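Local coordinates for separin (Saccharomyces cerevisiae, PDB 5U1T), which cleaves the SCC1 subunit of cohesin as a caspase-like cysteine protease at the onset of anaphase, and is held inactive by securin for most of the cell cycle, at residues Q1242-V1250 / W1288-L1296. Residues are numbered along the deposited sequence; the frame is centred on the assembly and turned at random.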
loop_
_atom_site.group_PDB
_atom_site.type_symbol
_atom_site.label_atom_id
_atom_site.label_comp_id
_atom_site.label_asym_id
_atom_site.label_seq_id
_atom_site.Cartn_x
_atom_site.Cartn_y
_atom_site.Cartn_z
ATOM N N GLN A 1242 33.960 5.131 -49.248
ATOM C CA GLN A 1242 33.004 4.171 -49.733
ATOM C C GLN A 1242 33.728 2.866 -49.952
ATOM O O GLN A 1242 33.119 1.835 -50.059
ATOM C CB GLN A 1242 32.382 4.634 -51.025
ATOM C CG GLN A 1242 31.627 5.927 -50.925
ATOM C CD GLN A 1242 30.769 6.162 -52.131
ATOM O OE1 GLN A 1242 30.828 5.420 -53.083
ATOM N NE2 GLN A 1242 29.966 7.197 -52.093
ATOM N N GLY A 1243 35.041 2.936 -50.052
ATOM C CA GLY A 1243 35.876 1.758 -50.216
ATOM C C GLY A 1243 35.975 0.832 -49.016
ATOM O O GLY A 1243 36.424 -0.314 -49.149
ATOM N N PHE A 1244 35.557 1.329 -47.846
ATOM C CA PHE A 1244 35.493 0.535 -46.625
ATOM C C PHE A 1244 34.495 -0.602 -46.844
ATOM O O PHE A 1244 34.619 -1.681 -46.262
ATOM C CB PHE A 1244 35.080 1.428 -45.443
ATOM C CG PHE A 1244 35.283 0.807 -44.070
ATOM C CD1 PHE A 1244 36.545 0.759 -43.494
ATOM C CD2 PHE A 1244 34.207 0.316 -43.349
ATOM C CE1 PHE A 1244 36.732 0.215 -42.238
ATOM C CE2 PHE A 1244 34.385 -0.225 -42.081
ATOM C CZ PHE A 1244 35.646 -0.274 -41.524
ATOM N N PHE A 1245 33.518 -0.353 -47.713
ATOM C CA PHE A 1245 32.489 -1.337 -48.024
ATOM C C PHE A 1245 32.859 -2.256 -49.183
ATOM O O PHE A 1245 32.142 -3.222 -49.470
ATOM C CB PHE A 1245 31.171 -0.633 -48.341
ATOM C CG PHE A 1245 30.525 -0.034 -47.150
ATOM C CD1 PHE A 1245 29.714 -0.816 -46.327
ATOM C CD2 PHE A 1245 30.753 1.295 -46.822
ATOM C CE1 PHE A 1245 29.126 -0.276 -45.208
ATOM C CE2 PHE A 1245 30.173 1.852 -45.710
ATOM C CZ PHE A 1245 29.355 1.073 -44.897
ATOM N N SER A 1246 33.969 -1.952 -49.845
ATOM C CA SER A 1246 34.307 -2.650 -51.075
ATOM C C SER A 1246 34.575 -4.136 -50.840
ATOM O O SER A 1246 35.301 -4.523 -49.909
ATOM C CB SER A 1246 35.514 -2.001 -51.760
ATOM O OG SER A 1246 36.099 -2.891 -52.687
ATOM N N PRO A 1247 33.973 -4.975 -51.691
ATOM C CA PRO A 1247 34.127 -6.425 -51.627
ATOM C C PRO A 1247 35.451 -6.897 -52.206
ATOM O O PRO A 1247 35.698 -8.096 -52.155
ATOM C CB PRO A 1247 32.958 -6.928 -52.466
ATOM C CG PRO A 1247 32.723 -5.842 -53.438
ATOM C CD PRO A 1247 32.988 -4.571 -52.708
ATOM N N GLU A 1248 36.277 -5.986 -52.735
ATOM C CA GLU A 1248 37.530 -6.347 -53.408
ATOM C C GLU A 1248 38.650 -6.751 -52.446
ATOM O O GLU A 1248 38.839 -6.114 -51.414
ATOM C CB GLU A 1248 38.021 -5.176 -54.263
ATOM C CG GLU A 1248 37.151 -4.828 -55.453
ATOM C CD GLU A 1248 37.764 -3.724 -56.325
ATOM O OE1 GLU A 1248 39.000 -3.518 -56.288
ATOM O OE2 GLU A 1248 37.010 -3.045 -57.055
ATOM N N VAL A 1249 39.405 -7.793 -52.789
ATOM C CA VAL A 1249 40.641 -8.090 -52.060
ATOM C C VAL A 1249 41.883 -7.749 -52.895
ATOM O O VAL A 1249 42.019 -8.213 -54.032
ATOM C CB VAL A 1249 40.729 -9.562 -51.655
ATOM C CG1 VAL A 1249 41.824 -9.753 -50.609
ATOM C CG2 VAL A 1249 39.395 -10.044 -51.135
ATOM N N VAL A 1250 42.798 -6.952 -52.346
ATOM C CA VAL A 1250 43.988 -6.588 -53.114
ATOM C C VAL A 1250 44.903 -7.800 -53.309
ATOM O O VAL A 1250 45.065 -8.610 -52.398
ATOM C CB VAL A 1250 44.784 -5.434 -52.445
ATOM C CG1 VAL A 1250 43.865 -4.268 -52.149
ATOM C CG2 VAL A 1250 45.479 -5.906 -51.172
ATOM N N TRP A 1288 45.582 -1.057 -44.511
ATOM C CA TRP A 1288 44.207 -1.040 -44.986
ATOM C C TRP A 1288 43.841 0.351 -45.455
ATOM O O TRP A 1288 42.916 0.509 -46.242
ATOM C CB TRP A 1288 43.230 -1.516 -43.910
ATOM C CG TRP A 1288 43.100 -0.601 -42.732
ATOM C CD1 TRP A 1288 43.813 -0.674 -41.580
ATOM C CD2 TRP A 1288 42.210 0.523 -42.586
ATOM N NE1 TRP A 1288 43.428 0.326 -40.721
ATOM C CE2 TRP A 1288 42.447 1.078 -41.310
ATOM C CE3 TRP A 1288 41.235 1.110 -43.404
ATOM C CZ2 TRP A 1288 41.744 2.189 -40.824
ATOM C CZ3 TRP A 1288 40.537 2.226 -42.919
ATOM C CH2 TRP A 1288 40.802 2.751 -41.643
ATOM N N VAL A 1289 44.568 1.357 -44.980
ATOM C CA VAL A 1289 44.353 2.733 -45.429
ATOM C C VAL A 1289 44.921 2.925 -46.834
ATOM O O VAL A 1289 44.289 3.536 -47.701
ATOM C CB VAL A 1289 45.000 3.750 -44.474
ATOM C CG1 VAL A 1289 44.878 5.176 -45.015
ATOM C CG2 VAL A 1289 44.390 3.633 -43.069
ATOM N N ILE A 1290 46.124 2.386 -47.031
ATOM C CA ILE A 1290 46.768 2.361 -48.328
ATOM C C ILE A 1290 45.900 1.595 -49.312
ATOM O O ILE A 1290 45.710 2.047 -50.433
ATOM C CB ILE A 1290 48.181 1.735 -48.241
ATOM C CG1 ILE A 1290 49.001 2.455 -47.166
ATOM C CG2 ILE A 1290 48.907 1.797 -49.581
ATOM C CD1 ILE A 1290 50.367 1.829 -46.912
ATOM N N GLU A 1291 45.342 0.461 -48.877
ATOM C CA GLU A 1291 44.510 -0.383 -49.745
ATOM C C GLU A 1291 43.307 0.358 -50.294
ATOM O O GLU A 1291 42.789 0.021 -51.349
ATOM C CB GLU A 1291 44.028 -1.633 -49.008
ATOM C CG GLU A 1291 45.100 -2.674 -48.798
ATOM C CD GLU A 1291 44.664 -3.778 -47.855
ATOM O OE1 GLU A 1291 45.524 -4.597 -47.425
ATOM O OE2 GLU A 1291 43.453 -3.823 -47.544
ATOM N N LEU A 1292 42.850 1.368 -49.569
ATOM C CA LEU A 1292 41.681 2.120 -49.998
ATOM C C LEU A 1292 41.942 2.794 -51.339
ATOM O O LEU A 1292 41.026 2.968 -52.127
ATOM C CB LEU A 1292 41.289 3.159 -48.951
ATOM C CG LEU A 1292 40.593 2.645 -47.691
ATOM C CD1 LEU A 1292 40.276 3.808 -46.771
ATOM C CD2 LEU A 1292 39.342 1.880 -48.071
ATOM N N PHE A 1293 43.195 3.172 -51.589
ATOM C CA PHE A 1293 43.570 3.839 -52.836
ATOM C C PHE A 1293 43.421 2.878 -54.006
ATOM O O PHE A 1293 42.801 3.214 -55.013
ATOM C CB PHE A 1293 45.004 4.390 -52.754
ATOM C CG PHE A 1293 45.113 5.649 -51.941
ATOM C CD1 PHE A 1293 45.276 5.588 -50.561
ATOM C CD2 PHE A 1293 45.010 6.890 -52.551
ATOM C CE1 PHE A 1293 45.339 6.733 -49.809
ATOM C CE2 PHE A 1293 45.085 8.042 -51.806
ATOM C CZ PHE A 1293 45.247 7.963 -50.430
ATOM N N LEU A 1294 43.967 1.674 -53.839
ATOM C CA LEU A 1294 43.829 0.599 -54.810
ATOM C C LEU A 1294 42.382 0.225 -55.077
ATOM O O LEU A 1294 42.069 -0.398 -56.086
ATOM C CB LEU A 1294 44.582 -0.640 -54.341
ATOM C CG LEU A 1294 46.096 -0.517 -54.316
ATOM C CD1 LEU A 1294 46.754 -1.887 -54.238
ATOM C CD2 LEU A 1294 46.545 0.248 -55.545
ATOM N N LYS A 1295 41.479 0.572 -54.172
ATOM C CA LYS A 1295 40.119 0.153 -54.391
ATOM C C LYS A 1295 39.337 1.209 -55.179
ATOM O O LYS A 1295 38.239 0.940 -55.649
ATOM C CB LYS A 1295 39.456 -0.207 -53.052
ATOM C CG LYS A 1295 39.901 -1.595 -52.544
ATOM C CD LYS A 1295 39.506 -1.895 -51.105
ATOM C CE LYS A 1295 39.926 -3.323 -50.725
ATOM N NZ LYS A 1295 39.729 -3.693 -49.290
ATOM N N LEU A 1296 39.906 2.386 -55.379
ATOM C CA LEU A 1296 39.254 3.376 -56.229
ATOM C C LEU A 1296 39.207 2.933 -57.719
ATOM O O LEU A 1296 40.072 2.190 -58.193
ATOM C CB LEU A 1296 39.966 4.728 -56.116
ATOM C CG LEU A 1296 40.135 5.352 -54.738
ATOM C CD1 LEU A 1296 41.290 6.340 -54.724
ATOM C CD2 LEU A 1296 38.840 6.026 -54.323
#
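With CG turned to the side away from its carbonyl carbon (chi1 -78°) and every later torsion near 180°, Lys1295 runs straight from the last part of segment 1288-1296 through the bend of 1242-1250. Its methylenes pass Gly1243 and Ser1246, Lys1295 CD lying 3.9 Å from Ser1246 OG, and CE reaches Glu1248 O. Lys1295 NZ stands 3.3 Å from Glu1248 O, but the angle is too poor for a hydrogen bond. At the bend, Ser1246 OG, anti to N (chi1 161°), accepts from Glu1248 N at 3.1 Å, a nearly straight bond that closes an ST turn. Val1250 crosses Glu1291, one turn before Lys1295, at about a right angle, Val1250 CG1 3.9 Å from Glu1291 CG and CG2 beside the carboxylate, which salt-bridges to Arg1155 and Arg1157. Leu1292 CD2 rests on the backbone of Gly1243, 3.7 Å from Gly1243 C. One turn earlier in the helix, Trp1288 CZ3 meets the edge of the Phe1244 ring, 4.3 Å from Phe1244 CD1. An alanine in place of Lys1295 would probably open a gap beside the ST turn. Apolar carbons and the lysine's aliphatic stem thus pack the helix on the 3-10 turn and both flanks of the weakly bonded strand 1248-1249, which pairs antiparallel with strand 1353-1362, while the carboxylates turn to arginines elsewhere, Glu1248 to Arg1347.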